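PDB 4NLC: ribosomal RNA processing protein 6 from Trypanosoma brucei brucei, which probably degrades or trims RNA from its 3' end as a nuclear, exosome-associated exoribonuclease in rRNA processing, with its catalytic core as the part in this chain. Local coordinates for residues 23-26 with 30-33; 39-44 with 163-168; 43-48 with 260-265; 137-140 with 145-148. The protein carries 1 engineered substitution. One frame throughout, in Å; residues are numbered along the deposited sequence.

Contact 1. Residues 23-26 with 30-33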
loop_
_atom_site.group_PDB
_atom_site.type_symbol
_atom_site.label_atom_id
_atom_site.label_comp_id
_atom_site.label_asym_id
_atom_site.label_seq_id
_atom_site.Cartn_x
_atom_site.Cartn_y
_atom_site.Cartn_z
ATOM N N VAL A 23 -15.552 -5.079 -3.353
ATOM C CA VAL A 23 -16.014 -6.300 -4.017
ATOM C C VAL A 23 -15.038 -7.322 -3.434
ATOM O O VAL A 23 -13.823 -7.089 -3.474
ATOM C CB VAL A 23 -15.948 -6.248 -5.571
ATOM C CG1 VAL A 23 -16.256 -7.617 -6.175
ATOM C CG2 VAL A 23 -16.913 -5.199 -6.125
ATOM N N TYR A 24 -15.552 -8.409 -2.829
ATOM C CA TYR A 24 -14.668 -9.376 -2.174
ATOM C C TYR A 24 -15.214 -10.813 -2.207
ATOM O O TYR A 24 -16.426 -11.038 -2.300
ATOM C CB TYR A 24 -14.415 -8.931 -0.709
ATOM C CG TYR A 24 -15.673 -8.960 0.128
ATOM C CD1 TYR A 24 -16.624 -7.941 0.030
ATOM C CD2 TYR A 24 -15.974 -10.056 0.930
ATOM C CE1 TYR A 24 -17.836 -8.018 0.709
ATOM C CE2 TYR A 24 -17.145 -10.102 1.679
ATOM C CZ TYR A 24 -18.087 -9.098 1.542
ATOM O OH TYR A 24 -19.264 -9.171 2.235
ATOM N N TYR A 25 -14.300 -11.770 -2.014
ATOM C CA TYR A 25 -14.591 -13.190 -1.976
ATOM C C TYR A 25 -14.423 -13.797 -0.582
ATOM O O TYR A 25 -13.504 -13.430 0.163
ATOM C CB TYR A 25 -13.721 -13.921 -2.994
ATOM C CG TYR A 25 -14.122 -13.653 -4.429
ATOM C CD1 TYR A 25 -13.817 -12.437 -5.050
ATOM C CD2 TYR A 25 -14.767 -14.627 -5.185
ATOM C CE1 TYR A 25 -14.163 -12.197 -6.378
ATOM C CE2 TYR A 25 -15.090 -14.409 -6.523
ATOM C CZ TYR A 25 -14.790 -13.192 -7.113
ATOM O OH TYR A 25 -15.122 -12.984 -8.430
ATOM N N ASP A 26 -15.277 -14.759 -0.250
ATOM C CA ASP A 26 -15.157 -15.443 1.039
ATOM C C ASP A 26 -14.215 -16.650 0.882
ATOM O O ASP A 26 -13.561 -16.773 -0.164
ATOM C CB ASP A 26 -16.540 -15.829 1.610
ATOM C CG ASP A 26 -17.422 -16.660 0.678
ATOM O OD1 ASP A 26 -16.867 -17.366 -0.203
ATOM O OD2 ASP A 26 -18.666 -16.558 0.793
ATOM N N VAL A 30 -16.823 -17.396 -3.062
ATOM C CA VAL A 30 -18.085 -16.755 -3.471
ATOM C C VAL A 30 -17.894 -15.211 -3.490
ATOM O O VAL A 30 -17.388 -14.637 -2.526
ATOM C CB VAL A 30 -19.272 -17.201 -2.573
ATOM C CG1 VAL A 30 -20.523 -16.359 -2.819
ATOM C CG2 VAL A 30 -19.574 -18.690 -2.761
ATOM N N ARG A 31 -18.299 -14.565 -4.588
ATOM C CA ARG A 31 -18.210 -13.119 -4.793
ATOM C C ARG A 31 -19.290 -12.369 -4.005
ATOM O O ARG A 31 -20.467 -12.737 -4.063
ATOM C CB ARG A 31 -18.353 -12.801 -6.299
ATOM C CG ARG A 31 -18.078 -11.349 -6.693
ATOM C CD ARG A 31 -18.251 -11.162 -8.186
ATOM N NE ARG A 31 -17.948 -9.794 -8.606
ATOM C CZ ARG A 31 -18.850 -8.821 -8.727
ATOM N NH1 ARG A 31 -20.126 -9.051 -8.443
ATOM N NH2 ARG A 31 -18.479 -7.608 -9.116
ATOM N N HIS A 32 -18.895 -11.287 -3.318
ATOM C CA HIS A 32 -19.828 -10.413 -2.602
ATOM C C HIS A 32 -19.559 -8.957 -2.937
ATOM O O HIS A 32 -18.429 -8.583 -3.267
ATOM C CB HIS A 32 -19.775 -10.619 -1.064
ATOM C CG HIS A 32 -19.923 -12.043 -0.616
ATOM N ND1 HIS A 32 -21.151 -12.566 -0.297
ATOM C CD2 HIS A 32 -18.980 -13.005 -0.460
ATOM C CE1 HIS A 32 -20.925 -13.827 0.046
ATOM N NE2 HIS A 32 -19.632 -14.134 -0.037
ATOM N N VAL A 33 -20.602 -8.133 -2.827
ATOM C CA VAL A 33 -20.526 -6.684 -3.001
ATOM C C VAL A 33 -20.789 -6.091 -1.609
ATOM O O VAL A 33 -21.821 -6.360 -0.982
ATOM C CB VAL A 33 -21.480 -6.159 -4.108
ATOM C CG1 VAL A 33 -21.604 -4.646 -4.066
ATOM C CG2 VAL A 33 -21.020 -6.607 -5.495
HETATM O O HOH W 1 -22.434 -8.326 1.404
#

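Contact 2. Residues 39-44 with 163-168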
loop_
_atom_site.group_PDB
_atom_site.type_symbol
_atom_site.label_atom_id
_atom_site.label_comp_id
_atom_site.label_asym_id
_atom_site.label_seq_id
_atom_site.Cartn_x
_atom_site.Cartn_y
_atom_site.Cartn_z
ATOM N N HIS A 39 -16.405 -2.343 6.807
ATOM C CA HIS A 39 -15.404 -3.389 6.675
ATOM C C HIS A 39 -16.239 -4.689 6.652
ATOM O O HIS A 39 -16.942 -4.960 7.632
ATOM C CB HIS A 39 -14.491 -3.336 7.899
ATOM C CG HIS A 39 -13.322 -4.255 7.858
ATOM N ND1 HIS A 39 -13.479 -5.630 7.738
ATOM C CD2 HIS A 39 -12.013 -3.969 8.028
ATOM C CE1 HIS A 39 -12.259 -6.128 7.840
ATOM N NE2 HIS A 39 -11.342 -5.160 8.001
ATOM N N PRO A 40 -16.217 -5.484 5.557
ATOM C CA PRO A 40 -17.127 -6.645 5.483
ATOM C C PRO A 40 -16.799 -7.815 6.407
ATOM O O PRO A 40 -17.643 -8.678 6.611
ATOM C CB PRO A 40 -17.094 -7.031 4.011
ATOM C CG PRO A 40 -15.798 -6.547 3.516
ATOM C CD PRO A 40 -15.475 -5.309 4.289
ATOM N N PHE A 41 -15.607 -7.835 6.987
ATOM C CA PHE A 41 -15.265 -8.888 7.943
ATOM C C PHE A 41 -15.183 -8.357 9.396
ATOM O O PHE A 41 -14.651 -9.043 10.257
ATOM C CB PHE A 41 -13.992 -9.631 7.505
ATOM C CG PHE A 41 -14.267 -10.511 6.316
ATOM C CD1 PHE A 41 -14.929 -11.726 6.467
ATOM C CD2 PHE A 41 -13.914 -10.103 5.035
ATOM C CE1 PHE A 41 -15.228 -12.520 5.351
ATOM C CE2 PHE A 41 -14.181 -10.911 3.931
ATOM C CZ PHE A 41 -14.859 -12.100 4.089
ATOM N N ALA A 42 -15.741 -7.160 9.672
ATOM C CA ALA A 42 -15.676 -6.555 11.017
ATOM C C ALA A 42 -16.240 -7.451 12.114
ATOM O O ALA A 42 -15.572 -7.654 13.119
ATOM C CB ALA A 42 -16.336 -5.181 11.043
ATOM N N GLU A 43 -17.409 -8.050 11.878
ATOM C CA GLU A 43 -18.078 -8.952 12.827
ATOM C C GLU A 43 -17.269 -10.242 13.054
ATOM O O GLU A 43 -17.137 -10.677 14.189
ATOM C CB GLU A 43 -19.516 -9.283 12.372
ATOM C CG GLU A 43 -20.388 -8.062 12.140
ATOM C CD GLU A 43 -20.414 -7.498 10.727
ATOM O OE1 GLU A 43 -19.460 -7.735 9.945
ATOM O OE2 GLU A 43 -21.398 -6.790 10.410
ATOM N N ARG A 44 -16.704 -10.832 11.985
ATOM C CA ARG A 44 -15.883 -12.040 12.134
ATOM C C ARG A 44 -14.583 -11.769 12.929
ATOM O O ARG A 44 -14.259 -12.547 13.826
ATOM C CB ARG A 44 -15.585 -12.678 10.778
ATOM C CG ARG A 44 -15.178 -14.132 10.899
ATOM C CD ARG A 44 -14.921 -14.760 9.548
ATOM N NE ARG A 44 -16.138 -14.959 8.756
ATOM C CZ ARG A 44 -16.129 -15.404 7.507
ATOM N NH1 ARG A 44 -14.986 -15.717 6.918
ATOM N NH2 ARG A 44 -17.265 -15.548 6.839
ATOM N N GLY A 163 -9.736 -7.101 -2.479
ATOM C CA GLY A 163 -10.804 -7.477 -1.554
ATOM C C GLY A 163 -10.333 -8.516 -0.539
ATOM O O GLY A 163 -11.105 -9.405 -0.161
ATOM N N LEU A 164 -9.046 -8.403 -0.084
ATOM C CA LEU A 164 -8.430 -9.287 0.913
ATOM C C LEU A 164 -8.391 -8.657 2.311
ATOM O O LEU A 164 -8.053 -7.479 2.469
ATOM C CB LEU A 164 -7.033 -9.800 0.469
ATOM C CG LEU A 164 -7.025 -10.753 -0.734
ATOM C CD1 LEU A 164 -5.604 -11.067 -1.205
ATOM C CD2 LEU A 164 -7.741 -12.033 -0.413
ATOM N N TYR A 165 -8.746 -9.470 3.327
ATOM C CA TYR A 165 -8.875 -9.112 4.736
ATOM C C TYR A 165 -8.199 -10.149 5.645
ATOM O O TYR A 165 -8.318 -11.364 5.419
ATOM C CB TYR A 165 -10.360 -8.970 5.099
ATOM C CG TYR A 165 -11.086 -7.943 4.256
ATOM C CD1 TYR A 165 -11.669 -8.295 3.035
ATOM C CD2 TYR A 165 -11.190 -6.621 4.673
ATOM C CE1 TYR A 165 -12.326 -7.352 2.250
ATOM C CE2 TYR A 165 -11.882 -5.679 3.918
ATOM C CZ TYR A 165 -12.410 -6.039 2.687
ATOM O OH TYR A 165 -13.069 -5.103 1.939
ATOM N N ILE A 166 -7.512 -9.644 6.697
ATOM C CA ILE A 166 -6.702 -10.450 7.599
ATOM C C ILE A 166 -7.398 -10.794 8.922
ATOM O O ILE A 166 -7.680 -9.922 9.735
ATOM C CB ILE A 166 -5.309 -9.798 7.829
ATOM C CG1 ILE A 166 -4.731 -9.221 6.518
ATOM C CG2 ILE A 166 -4.344 -10.823 8.417
ATOM C CD1 ILE A 166 -3.842 -7.926 6.719
ATOM N N VAL A 167 -7.658 -12.086 9.118
ATOM C CA VAL A 167 -8.210 -12.644 10.338
ATOM C C VAL A 167 -6.967 -13.190 11.073
ATOM O O VAL A 167 -6.257 -14.044 10.549
ATOM C CB VAL A 167 -9.279 -13.741 10.048
ATOM C CG1 VAL A 167 -9.680 -14.479 11.324
ATOM C CG2 VAL A 167 -10.512 -13.145 9.365
ATOM N N ASN A 168 -6.683 -12.637 12.243
ATOM C CA ASN A 168 -5.529 -12.954 13.083
ATOM C C ASN A 168 -4.208 -12.447 12.495
ATOM O O ASN A 168 -3.259 -13.194 12.214
ATOM C CB ASN A 168 -5.462 -14.414 13.503
ATOM C CG ASN A 168 -6.288 -14.652 14.737
ATOM O OD1 ASN A 168 -6.480 -13.759 15.584
ATOM N ND2 ASN A 168 -6.812 -15.844 14.863
#

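Contact 3. Residues 43-48 with 260-265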
loop_
_atom_site.group_PDB
_atom_site.type_symbol
_atom_site.label_atom_id
_atom_site.label_comp_id
_atom_site.label_asym_id
_atom_site.label_seq_id
_atom_site.Cartn_x
_atom_site.Cartn_y
_atom_site.Cartn_z
ATOM N N GLU A 43 -17.409 -8.050 11.878
ATOM C CA GLU A 43 -18.078 -8.952 12.827
ATOM C C GLU A 43 -17.269 -10.242 13.054
ATOM O O GLU A 43 -17.137 -10.677 14.189
ATOM C CB GLU A 43 -19.516 -9.283 12.372
ATOM C CG GLU A 43 -20.388 -8.062 12.140
ATOM C CD GLU A 43 -20.414 -7.498 10.727
ATOM O OE1 GLU A 43 -19.460 -7.735 9.945
ATOM O OE2 GLU A 43 -21.398 -6.790 10.410
ATOM N N ARG A 44 -16.704 -10.832 11.985
ATOM C CA ARG A 44 -15.883 -12.040 12.134
ATOM C C ARG A 44 -14.583 -11.769 12.929
ATOM O O ARG A 44 -14.259 -12.547 13.826
ATOM C CB ARG A 44 -15.585 -12.678 10.778
ATOM C CG ARG A 44 -15.178 -14.132 10.899
ATOM C CD ARG A 44 -14.921 -14.760 9.548
ATOM N NE ARG A 44 -16.138 -14.959 8.756
ATOM C CZ ARG A 44 -16.129 -15.404 7.507
ATOM N NH1 ARG A 44 -14.986 -15.717 6.918
ATOM N NH2 ARG A 44 -17.265 -15.548 6.839
ATOM N N ILE A 45 -13.858 -10.670 12.611
ATOM C CA ILE A 45 -12.612 -10.305 13.304
ATOM C C ILE A 45 -12.868 -9.997 14.805
ATOM O O ILE A 45 -12.092 -10.419 15.673
ATOM C CB ILE A 45 -11.852 -9.164 12.566
ATOM C CG1 ILE A 45 -11.448 -9.583 11.109
ATOM C CG2 ILE A 45 -10.653 -8.659 13.379
ATOM C CD1 ILE A 45 -10.833 -8.445 10.220
ATOM N N LYS A 46 -13.949 -9.275 15.107
ATOM C CA LYS A 46 -14.292 -8.950 16.500
ATOM C C LYS A 46 -14.766 -10.185 17.287
ATOM O O LYS A 46 -14.700 -10.167 18.501
ATOM C CB LYS A 46 -15.323 -7.811 16.579
ATOM C CG LYS A 46 -14.774 -6.470 16.079
ATOM C CD LYS A 46 -15.873 -5.523 15.736
ATOM C CE LYS A 46 -15.328 -4.218 15.214
ATOM N NZ LYS A 46 -16.428 -3.294 14.796
ATOM N N ALA A 47 -15.242 -11.241 16.606
ATOM C CA ALA A 47 -15.698 -12.488 17.235
ATOM C C ALA A 47 -14.606 -13.593 17.224
ATOM O O ALA A 47 -14.900 -14.718 17.618
ATOM C CB ALA A 47 -16.939 -12.996 16.509
ATOM N N VAL A 48 -13.375 -13.294 16.753
ATOM C CA VAL A 48 -12.327 -14.313 16.603
ATOM C C VAL A 48 -11.285 -14.258 17.717
ATOM O O VAL A 48 -10.851 -13.177 18.116
ATOM C CB VAL A 48 -11.697 -14.256 15.167
ATOM C CG1 VAL A 48 -10.204 -13.924 15.169
ATOM C CG2 VAL A 48 -11.969 -15.543 14.402
ATOM N N LEU A 260 -5.875 -2.913 13.983
ATOM C CA LEU A 260 -5.281 -2.484 12.706
ATOM C C LEU A 260 -5.918 -3.235 11.517
ATOM O O LEU A 260 -6.126 -2.634 10.461
ATOM C CB LEU A 260 -3.755 -2.670 12.712
ATOM C CG LEU A 260 -2.987 -1.983 11.583
ATOM C CD1 LEU A 260 -3.090 -0.471 11.686
ATOM C CD2 LEU A 260 -1.550 -2.400 11.582
ATOM N N SER A 261 -6.250 -4.521 11.701
ATOM C CA SER A 261 -6.912 -5.330 10.669
ATOM C C SER A 261 -8.351 -4.874 10.419
ATOM O O SER A 261 -8.892 -5.163 9.364
ATOM C CB SER A 261 -6.858 -6.817 11.012
ATOM O OG SER A 261 -7.810 -7.176 11.997
ATOM N N LEU A 262 -8.951 -4.128 11.373
ATOM C CA LEU A 262 -10.292 -3.542 11.271
ATOM C C LEU A 262 -10.304 -2.189 10.543
ATOM O O LEU A 262 -11.368 -1.633 10.258
ATOM C CB LEU A 262 -10.950 -3.457 12.653
ATOM C CG LEU A 262 -11.318 -4.817 13.274
ATOM C CD1 LEU A 262 -11.647 -4.664 14.740
ATOM C CD2 LEU A 262 -12.492 -5.467 12.519
ATOM N N GLU A 263 -9.128 -1.684 10.197
ATOM C CA GLU A 263 -9.035 -0.452 9.429
ATOM C C GLU A 263 -9.484 -0.700 7.999
ATOM O O GLU A 263 -9.375 -1.819 7.483
ATOM C CB GLU A 263 -7.632 0.137 9.477
ATOM C CG GLU A 263 -7.310 0.612 10.889
ATOM C CD GLU A 263 -6.064 1.445 11.070
ATOM O OE1 GLU A 263 -5.291 1.591 10.099
ATOM O OE2 GLU A 263 -5.834 1.908 12.209
ATOM N N ARG A 264 -10.042 0.338 7.387
ATOM C CA ARG A 264 -10.588 0.257 6.047
ATOM C C ARG A 264 -9.829 1.137 5.101
ATOM O O ARG A 264 -9.430 2.255 5.457
ATOM C CB ARG A 264 -12.037 0.747 6.026
ATOM C CG ARG A 264 -13.016 -0.059 6.832
ATOM C CD ARG A 264 -14.384 0.593 6.774
ATOM N NE ARG A 264 -14.448 1.785 7.615
ATOM C CZ ARG A 264 -14.406 3.028 7.155
ATOM N NH1 ARG A 264 -14.316 3.260 5.848
ATOM N NH2 ARG A 264 -14.466 4.052 7.994
ATOM N N TYR A 265 -9.695 0.652 3.863
ATOM C CA TYR A 265 -9.154 1.440 2.787
ATOM C C TYR A 265 -10.238 2.508 2.450
ATOM O O TYR A 265 -11.432 2.199 2.389
ATOM C CB TYR A 265 -8.902 0.561 1.531
ATOM C CG TYR A 265 -8.533 1.412 0.327
ATOM C CD1 TYR A 265 -7.289 2.039 0.249
ATOM C CD2 TYR A 265 -9.484 1.741 -0.635
ATOM C CE1 TYR A 265 -6.990 2.939 -0.777
ATOM C CE2 TYR A 265 -9.186 2.619 -1.679
ATOM C CZ TYR A 265 -7.933 3.206 -1.751
ATOM O OH TYR A 265 -7.611 4.054 -2.783
#

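Contact 4. Residues 137-140 with 145-148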
loop_
_atom_site.group_PDB
_atom_site.type_symbol
_atom_site.label_atom_id
_atom_site.label_comp_id
_atom_site.label_asym_id
_atom_site.label_seq_id
_atom_site.Cartn_x
_atom_site.Cartn_y
_atom_site.Cartn_z
ATOM N N PRO A 137 -9.116 -17.913 1.545
ATOM C CA PRO A 137 -9.141 -18.968 2.592
ATOM C C PRO A 137 -7.944 -18.868 3.563
ATOM O O PRO A 137 -8.105 -19.127 4.746
ATOM C CB PRO A 137 -9.095 -20.266 1.779
ATOM C CG PRO A 137 -9.609 -19.897 0.429
ATOM C CD PRO A 137 -9.055 -18.526 0.197
ATOM N N VAL A 138 -6.771 -18.445 3.079
ATOM C CA VAL A 138 -5.576 -18.282 3.912
ATOM C C VAL A 138 -5.721 -17.043 4.792
ATOM O O VAL A 138 -5.577 -17.157 6.010
ATOM C CB VAL A 138 -4.238 -18.287 3.101
ATOM C CG1 VAL A 138 -3.027 -18.040 4.010
ATOM C CG2 VAL A 138 -4.062 -19.601 2.354
ATOM N N PHE A 139 -6.008 -15.864 4.188
ATOM C CA PHE A 139 -6.123 -14.636 4.970
ATOM C C PHE A 139 -7.267 -14.646 5.999
ATOM O O PHE A 139 -7.119 -14.025 7.048
ATOM C CB PHE A 139 -6.192 -13.391 4.076
ATOM C CG PHE A 139 -4.890 -13.035 3.402
ATOM C CD1 PHE A 139 -3.840 -12.482 4.125
ATOM C CD2 PHE A 139 -4.716 -13.238 2.042
ATOM C CE1 PHE A 139 -2.620 -12.161 3.497
ATOM C CE2 PHE A 139 -3.496 -12.913 1.417
ATOM C CZ PHE A 139 -2.466 -12.359 2.151
ATOM N N LEU A 140 -8.375 -15.354 5.709
ATOM C CA LEU A 140 -9.558 -15.484 6.570
ATOM C C LEU A 140 -9.453 -16.601 7.595
ATOM O O LEU A 140 -10.265 -16.629 8.515
ATOM C CB LEU A 140 -10.856 -15.659 5.739
ATOM C CG LEU A 140 -11.293 -14.467 4.846
ATOM C CD1 LEU A 140 -12.603 -14.797 4.096
ATOM C CD2 LEU A 140 -11.477 -13.194 5.660
ATOM N N VAL A 145 -1.763 -17.668 11.698
ATOM C CA VAL A 145 -1.370 -16.288 12.034
ATOM C C VAL A 145 -0.657 -15.680 10.816
ATOM O O VAL A 145 0.265 -16.303 10.266
ATOM C CB VAL A 145 -0.520 -16.203 13.331
ATOM C CG1 VAL A 145 0.086 -14.800 13.515
ATOM C CG2 VAL A 145 -1.355 -16.576 14.545
ATOM N N LYS A 146 -1.080 -14.465 10.392
ATOM C CA LYS A 146 -0.423 -13.730 9.301
ATOM C C LYS A 146 0.420 -12.651 9.955
ATOM O O LYS A 146 -0.109 -11.711 10.544
ATOM C CB LYS A 146 -1.433 -13.087 8.340
ATOM C CG LYS A 146 -2.009 -14.003 7.227
ATOM C CD LYS A 146 -2.887 -15.155 7.719
ATOM C CE LYS A 146 -4.164 -14.673 8.384
ATOM N NZ LYS A 146 -5.125 -15.780 8.654
ATOM N N VAL A 147 1.726 -12.825 9.898
ATOM C CA VAL A 147 2.712 -11.908 10.454
ATOM C C VAL A 147 3.115 -10.855 9.387
ATOM O O VAL A 147 3.628 -11.196 8.314
ATOM C CB VAL A 147 3.965 -12.672 10.981
ATOM C CG1 VAL A 147 4.948 -11.725 11.688
ATOM C CG2 VAL A 147 3.581 -13.826 11.894
ATOM N N PHE A 148 2.920 -9.587 9.703
ATOM C CA PHE A 148 3.373 -8.491 8.847
ATOM C C PHE A 148 4.241 -7.590 9.709
ATOM O O PHE A 148 4.058 -7.559 10.922
ATOM C CB PHE A 148 2.167 -7.670 8.371
ATOM C CG PHE A 148 1.333 -8.208 7.237
ATOM C CD1 PHE A 148 0.416 -9.237 7.453
ATOM C CD2 PHE A 148 1.390 -7.626 5.977
ATOM C CE1 PHE A 148 -0.444 -9.670 6.419
ATOM C CE2 PHE A 148 0.535 -8.053 4.948
ATOM C CZ PHE A 148 -0.391 -9.059 5.186
#

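Contact 1. Residues 23-26 with 30-33
Tyr24 and His32 are the hydrogen-bonded pair at the middle of a short antiparallel β hairpin, strands 23-25 and 31-33, on the surface of the chain. Each backbone serves the other: Tyr24 N reaches His32 O at 2.9 Å, and His32 N returns to Tyr24 O at 2.7 Å. Toward the turn, Asp26 N gives a third rung to Val30 O, 3.1 Å long. The Asp26 carboxylate then takes over. Its CG sits between the backbone N and the carbonyl carbon (chi1 55°), which folds the group back over the turn: OD1 accepts Val30 N at 2.9 Å and also Lys28 N, while OD2 accepts His32 NE2 at 2.7 Å. That last bond is almost straight, 170°, and lies in the imidazole plane, yet it comes down on the carboxylate from well above the carboxylate's own plane. Both oxygens are thus engaged, and a charged Asp26 would probably favour a proton on NE2. On the same face of the hairpin as His32, Tyr24 lays its ring against His32 CB, a CH-pi contact with CZ 3.5 Å from CB. The other face carries Tyr25, whose ring is covered by Arg31 CB and which also stacks with Tyr133. Beyond it the extended Arg31 side chain brings its guanidinium under Val23, where CG1 lies over one face of the group, 3.7 Å from Arg31 NE.

Contact 2. Residues 39-44 with 163-168
Phe41 and Tyr165 bring the two backbones nearest, with their CA atoms 7.2 Å apart: a type I turn from His39 to Ala42, leading into helix 42-46, packs on the irregular run 163-168 of the exonuclease family region, between helix 152-162 and strand 169-171. No hydrogen bond crosses; side chains make the contact. Tyr165 pushes its ring into the turn and is met by three successive residues. His39 slides alongside it, CE1 3.4 Å from Tyr165 CD2, so that the CE2 side of the phenol lies over one face of the imidazole; the planes are 55° apart. Pro40 meets the phenol end, its CG 3.5 Å from Tyr165 CZ and its CD 3.4 Å from Tyr165 OH. Phe41, the N-cap residue of the helix, runs roughly at right angles to Tyr165 with the ring planes 53° apart; Tyr165 CD1 sits at the Phe41 ring edge, near its plane, 3.5 Å from Phe41 CD2. His39, Phe41 and Tyr165 form an aromatic cluster, extended by Tyr24 of the hairpin. With chi1 at -174°, the His39 ring turns back along its own turn, and ND1 accepts Phe41 N at 3.2 Å in the ring plane. Its NE2 is hydrogen-bonded to Ser261 O. One ring nitrogen therefore accepts from an amide while the other faces a carbonyl, consistent with a neutral imidazole protonated on NE2 and fixed in rotation.

Contact 3. Residues 43-48 with 260-265
Ile45 and Leu262 meet at the side of the exonuclease fold, where the short helix 42-46 packs on the chain as helix 249-261 gives way to a loop; their CA atoms, the closest pair, are 7.4 Å apart. The apolar part dominates. Leu262 slides past Ile45 in the opposite direction and divides its two methyls: CD2 lies 3.8 Å from Ile45 CB and equally close to the CG2 branch, while CD1 turns to the aliphatic stem of Lys46, 3.7 Å from CE. The lysine chain runs extended beyond CG, and its methylenes cross the leucine at a slant; this side of the contact is exposed, whereas Ile45 is buried. Polar atoms add packing but no bond between the segments. Ser261 OG stands between the backbone N and the carbonyl carbon (chi1 78°) and is hydrogen-bonded to Arg258 O, one turn back in its own helix. The hydroxyl is thus already paired where it touches hydrocarbon. Further on, Glu263 O and Tyr265 N are hydrogen-bonded to the side-chain amide of Gln159, tying the chain to helix 152-162. Ile45 meets the serine with two of its branches: Ser261 OG lies 3.5 Å from Ile45 CG2 and 3.7 Å from Ile45 CD1.

Contact 4. Residues 137-140 with 145-148
Lys146 NZ is gripped by several backbone oxygens: it donates to Val138 O at 3.0 Å, in the carbonyl plane, and weakly to Phe139 O at 3.1 Å. Ile144 O and Val167 O also accept from it, so four backbone carbonyls hold the ammonium of this buried residue. The setting is the mixed β sheet of the RNase H-like exonuclease fold. Strand 145-148 lies inside that sheet, parallel to strands 92-100 and 169-171, and helix 136-140, which leads into the strand through a short connection, packs on one side of it. Lys146 gets from strand to helix by folding: its chain bends at chi2 (66°) and again at chi3 (65°), which brings NZ up against two carbonyls of helix 136-140 and puts CE 3.3 Å from Phe139 O. The gathered carbonyl oxygens would probably help keep the lysine charged despite its burial. Phe139 O has a second donor in Val167 N, so this oxygen joins the helix to the run before strand 169-171 as well as to Lys146. The hydrocarbon part of the lysine is used too, with CG lying 3.9 Å from Phe139 CD1. Val138 and Lys146 both also touch Ile93 of the neighbouring strand. Further along, Phe148 points from the same face of the strand as Lys146 and crosses Phe139 at about a right angle. It offers its ring edge there, and Phe148 CZ comes to 4.2 Å from Phe139 CE1.

All four contacts meet around the run 163-168. Contacts 2 and 3 are nearly one, with centres about 5 Å apart: they share helix 42-46, and the hydrogen bond from His39 NE2 to Ser261 O, 2.8 Å long, runs between them. Contact 1 abuts contact 2 through Tyr24, whose CZ lies 3.4 Å from Pro40 CB. Contact 4, nested within the loops closed by contacts 2 and 3, joins contact 2 through the backbone, Lys146 N to Asn168 O at 3.1 Å. The N-terminal hairpin and helix are thus fastened to the exonuclease sheet. The bound di(hydroxyethyl)ether lies about 4 Å from the Val23 side chain of contact 1.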